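Local coordinates for protein chitinase (Paenibacillus sp. FPU-7, PDB 5GZT) that probably catalyses the random endo-hydrolysis of beta-1,4-linked N-acetylglucosamine chains in chitin and chitodextrins, at residues L96-A99 / D104-I107; S148-T153 / V161-S166. All coordinates share one frame; numbering follows the deposited sequence. Where two conformers were deposited one is given.

Overall arrangement
Both contacts belong to the parallel beta-helix at the N-terminal end of the chain, whose strands fall alternately into two parallel sheets. Contact 1 lies among inner strands: 96-99 and 104-107 come from facing sheets, and buried aliphatic side chains fill the gap between them. Contact 2 lies where the helix ends and joins the bend before strand 152-154 to the neighbouring end strand 162-163. It is a small, partly buried contact at the rim, with Ala149 exposed and Pro150 buried, beside a poorly ordered stretch at Gly165 and Ser166. Neither contact has a hydrogen bond across it. The centres of contact 1 and contact 2 are about 16 Å apart, and the two do not touch.

Contact 1: residues L96-A99 / D104-I107; sequences LTVA and DAVI
Leu96 and Val98 meet Ala105 and Ile107 in the interior of a parallel beta-helix, where one turn of the chain leaves strand 92-98 in one sheet and returns as strand 106-109 in the other. The two strands exchange no hydrogen bonds; Leu96, Thr97 and Val98 spend their backbone bonds on neighbouring strands 72-78 and 114-120 of their own sheet. What joins the faces is aliphatic packing. Alternation along the strand decides who takes part: Leu96 and Val98 turn inward, while Thr97 between them turns away to a partly exposed face that suits its hydroxyl. Val106 likewise turns away between Ala105 and Ile107.

Ile107 spans the gap. From CB its two branches part. The Leu96 and Ile107 side chains slide past each other in opposite directions, bringing CG2 of Ile107 to 4.0 Å from CD2 of Leu96. The other branch leaves beside the backbone N (chi1 -56°), and its CG1 lies 4.1 Å from Val98 CG2. At its end, CD1 of Ile107 meets the same Val98 CG2 tip to tip at 3.8 Å. One branched side chain thus serves two residues of the opposite strand. Leu86 and Val78, on adjacent strands, touch both Leu96 and Ile107 and continue the hydrophobic filling into the neighbouring turn.

Nearer the bend the backbones stand 7.5 Å apart between CA of Val98 and CA of Ala105, a gap that a lone methyl suits. Here Val98 CG1, anti to its own backbone N (chi1 -175°), rests 3.6 Å from Ala105 CB.

Contact 2: residues S148-T153 / V161-S166; sequences SAPGKT and VTTGGS
Ala149 and Thr163 sit side by side, their CA atoms 5.3 Å apart, about the spacing of adjacent turns in a stack of parallel strands. The close part of the contact is small and wholly aliphatic. Thr163 turns its CG2 to the other segment, 4.0 Å from Ala149 CB, and the same CG2 lies 4.3 Å from CD of Pro150. With chi1 at 64°, this methyl lies anti to the carbonyl carbon and OG1 takes the place between backbone N and carbonyl carbon. Pro150 suits its buried position: its ring also packs on Val132 and Ala135 of strand 131-137.

Ala149 is the exposed member of the contact, and beyond Thr163 the packing gives way. Gly164 follows with a positive phi, easily reached without a side chain, and Gly165 and Ser166 are exposed and poorly ordered. Lys152 NZ is hydrogen-bonded to Thr134 OG1, on the neighbouring strand 131-137. The backbone of Thr162 bonds to Ser144 and Phe146 of the preceding turn, and strand 162-163, only weakly bonded, is the last of its sheet in this chain. Such a dwindling final turn, loosening into a glycine-rich segment, is how this parallel beta-helix ends.

Contact 1: residues L96-A99 / D104-I107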
loop_
_atom_site.group_PDB
_atom_site.type_symbol
_atom_site.label_atom_id
_atom_site.label_comp_id
_atom_site.label_asym_id
_atom_site.label_seq_id
_atom_site.Cartn_x
_atom_site.Cartn_y
_atom_site.Cartn_z
ATOM N N LEU B 96 -3.282 52.856 -19.881
ATOM C CA LEU B 96 -3.791 54.182 -20.158
ATOM C C LEU B 96 -4.113 54.734 -18.806
ATOM O O LEU B 96 -4.825 54.075 -18.029
ATOM C CB LEU B 96 -5.059 54.082 -21.016
ATOM C CG LEU B 96 -5.936 55.290 -21.330
ATOM C CD1 LEU B 96 -5.241 56.542 -21.733
ATOM C CD2 LEU B 96 -6.909 54.892 -22.466
ATOM N N THR B 97 -3.690 55.967 -18.546
ATOM C CA THR B 97 -3.843 56.561 -17.234
ATOM C C THR B 97 -4.435 57.912 -17.385
ATOM O O THR B 97 -3.940 58.701 -18.181
ATOM C CB THR B 97 -2.450 56.629 -16.508
ATOM O OG1 THR B 97 -1.966 55.291 -16.255
ATOM C CG2 THR B 97 -2.583 57.411 -15.186
ATOM N N VAL B 98 -5.501 58.190 -16.612
ATOM C CA VAL B 98 -6.134 59.458 -16.655
ATOM C C VAL B 98 -5.811 60.113 -15.294
ATOM O O VAL B 98 -6.228 59.644 -14.238
ATOM C CB VAL B 98 -7.643 59.321 -16.890
ATOM C CG1 VAL B 98 -8.230 60.685 -17.047
ATOM C CG2 VAL B 98 -7.925 58.429 -18.132
ATOM N N ALA B 99 -5.096 61.225 -15.351
ATOM C CA ALA B 99 -4.567 61.884 -14.151
ATOM C C ALA B 99 -5.606 62.690 -13.455
ATOM O O ALA B 99 -6.591 63.137 -14.068
ATOM C CB ALA B 99 -3.392 62.808 -14.550
ATOM N N ASP B 104 -13.141 66.329 -16.051
ATOM C CA ASP B 104 -14.154 65.984 -17.092
ATOM C C ASP B 104 -13.553 65.231 -18.250
ATOM O O ASP B 104 -14.053 65.302 -19.362
ATOM C CB ASP B 104 -14.812 67.252 -17.653
ATOM C CG ASP B 104 -15.631 68.011 -16.623
ATOM O OD1 ASP B 104 -16.207 67.361 -15.745
ATOM O OD2 ASP B 104 -15.735 69.265 -16.745
ATOM N N ALA B 105 -12.462 64.529 -18.013
ATOM C CA ALA B 105 -11.833 63.706 -19.062
ATOM C C ALA B 105 -12.877 62.798 -19.811
ATOM O O ALA B 105 -13.819 62.305 -19.187
ATOM C CB ALA B 105 -10.714 62.846 -18.492
ATOM N N VAL B 106 -12.730 62.642 -21.132
ATOM C CA VAL B 106 -13.548 61.644 -21.871
ATOM C C VAL B 106 -12.597 60.817 -22.656
ATOM O O VAL B 106 -11.709 61.384 -23.332
ATOM C CB VAL B 106 -14.508 62.334 -22.894
ATOM C CG1 VAL B 106 -15.266 61.290 -23.745
ATOM C CG2 VAL B 106 -15.471 63.273 -22.149
ATOM N N ILE B 107 -12.824 59.498 -22.628
ATOM C CA ILE B 107 -11.981 58.573 -23.319
ATOM C C ILE B 107 -12.949 57.817 -24.250
ATOM O O ILE B 107 -13.896 57.174 -23.763
ATOM C CB ILE B 107 -11.337 57.549 -22.400
ATOM C CG1 ILE B 107 -10.542 58.201 -21.256
ATOM C CG2 ILE B 107 -10.427 56.679 -23.225
ATOM C CD1 ILE B 107 -9.221 58.888 -21.666
#

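Contact 2: residues S148-T153 / V161-S166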
loop_
_atom_site.group_PDB
_atom_site.type_symbol
_atom_site.label_atom_id
_atom_site.label_comp_id
_atom_site.label_asym_id
_atom_site.label_seq_id
_atom_site.Cartn_x
_atom_site.Cartn_y
_atom_site.Cartn_z
ATOM N N SER B 148 -19.275 50.385 -22.327
ATOM C CA SER B 148 -19.159 48.945 -22.245
ATOM C C SER B 148 -18.229 48.546 -21.090
ATOM O O SER B 148 -17.110 49.059 -20.944
ATOM C CB SER B 148 -18.778 48.316 -23.597
ATOM O OG SER B 148 -17.486 48.602 -24.019
ATOM N N ALA B 149 -18.743 47.632 -20.272
ATOM C CA ALA B 149 -18.100 47.221 -19.043
ATOM C C ALA B 149 -16.698 46.751 -19.272
ATOM O O ALA B 149 -16.448 46.054 -20.240
ATOM C CB ALA B 149 -18.910 46.137 -18.337
ATOM N N PRO B 150 -15.743 47.176 -18.396
ATOM C CA PRO B 150 -14.390 46.603 -18.401
ATOM C C PRO B 150 -14.434 45.128 -18.048
ATOM O O PRO B 150 -15.358 44.744 -17.382
ATOM C CB PRO B 150 -13.641 47.341 -17.265
ATOM C CG PRO B 150 -14.687 48.023 -16.488
ATOM C CD PRO B 150 -15.941 48.151 -17.305
ATOM N N GLY B 151 -13.424 44.363 -18.442
ATOM C CA GLY B 151 -13.403 42.902 -18.144
ATOM C C GLY B 151 -13.289 42.605 -16.672
ATOM O O GLY B 151 -13.995 41.755 -16.160
ATOM N N LYS B 152 -12.340 43.267 -15.994
ATOM C CA LYS B 152 -12.281 43.291 -14.497
ATOM C C LYS B 152 -12.085 44.724 -13.987
ATOM O O LYS B 152 -11.491 45.561 -14.697
ATOM C CB LYS B 152 -11.146 42.463 -13.950
ATOM C CG LYS B 152 -11.139 41.002 -14.379
ATOM C CD LYS B 152 -9.856 40.322 -13.919
ATOM C CE LYS B 152 -8.620 40.753 -14.706
ATOM N NZ LYS B 152 -7.607 41.507 -13.877
ATOM N N THR B 153 -12.596 45.004 -12.795
ATOM C CA THR B 153 -12.406 46.324 -12.139
ATOM C C THR B 153 -11.714 46.082 -10.793
ATOM O O THR B 153 -12.097 45.157 -10.042
ATOM C CB THR B 153 -13.703 47.059 -11.838
ATOM O OG1 THR B 153 -14.377 46.346 -10.801
ATOM C CG2 THR B 153 -14.559 47.164 -13.013
ATOM N N VAL B 161 -18.421 52.686 -10.006
ATOM C CA VAL B 161 -18.461 52.985 -11.445
ATOM C C VAL B 161 -19.794 52.459 -12.008
ATOM O O VAL B 161 -20.382 51.518 -11.482
ATOM C CB VAL B 161 -17.267 52.415 -12.246
ATOM C CG1 VAL B 161 -15.950 52.853 -11.627
ATOM C CG2 VAL B 161 -17.305 50.915 -12.339
ATOM N N THR B 162 -20.284 53.134 -13.026
ATOM C CA THR B 162 -21.468 52.666 -13.763
ATOM C C THR B 162 -21.075 52.079 -15.125
ATOM O O THR B 162 -20.074 52.467 -15.735
ATOM C CB THR B 162 -22.477 53.752 -13.948
ATOM O OG1 THR B 162 -21.815 54.906 -14.467
ATOM C CG2 THR B 162 -23.201 54.023 -12.617
ATOM N N THR B 163 -21.872 51.118 -15.569
ATOM C CA THR B 163 -21.643 50.436 -16.826
ATOM C C THR B 163 -22.924 50.225 -17.684
ATOM O O THR B 163 -24.060 50.308 -17.188
ATOM C CB THR B 163 -21.093 49.036 -16.536
ATOM O OG1 THR B 163 -22.091 48.327 -15.842
ATOM C CG2 THR B 163 -19.797 49.038 -15.695
ATOM N N GLY B 164 -22.710 49.870 -18.961
ATOM C CA GLY B 164 -23.793 49.359 -19.852
ATOM C C GLY B 164 -24.638 50.557 -20.192
ATOM O O GLY B 164 -24.255 51.687 -19.836
ATOM N N GLY B 165 -25.779 50.351 -20.855
ATOM C CA GLY B 165 -26.732 51.449 -21.053
ATOM C C GLY B 165 -27.365 51.953 -19.744
ATOM O O GLY B 165 -26.821 51.797 -18.622
ATOM N N SER B 166 -28.541 52.563 -19.894
ATOM C CA SER B 166 -29.451 52.794 -18.764
ATOM C C SER B 166 -29.989 51.447 -18.148
ATOM O O SER B 166 -30.502 51.469 -17.010
ATOM C CB SER B 166 -30.635 53.713 -19.158
ATOM O OG SER B 166 -30.246 54.949 -19.732
#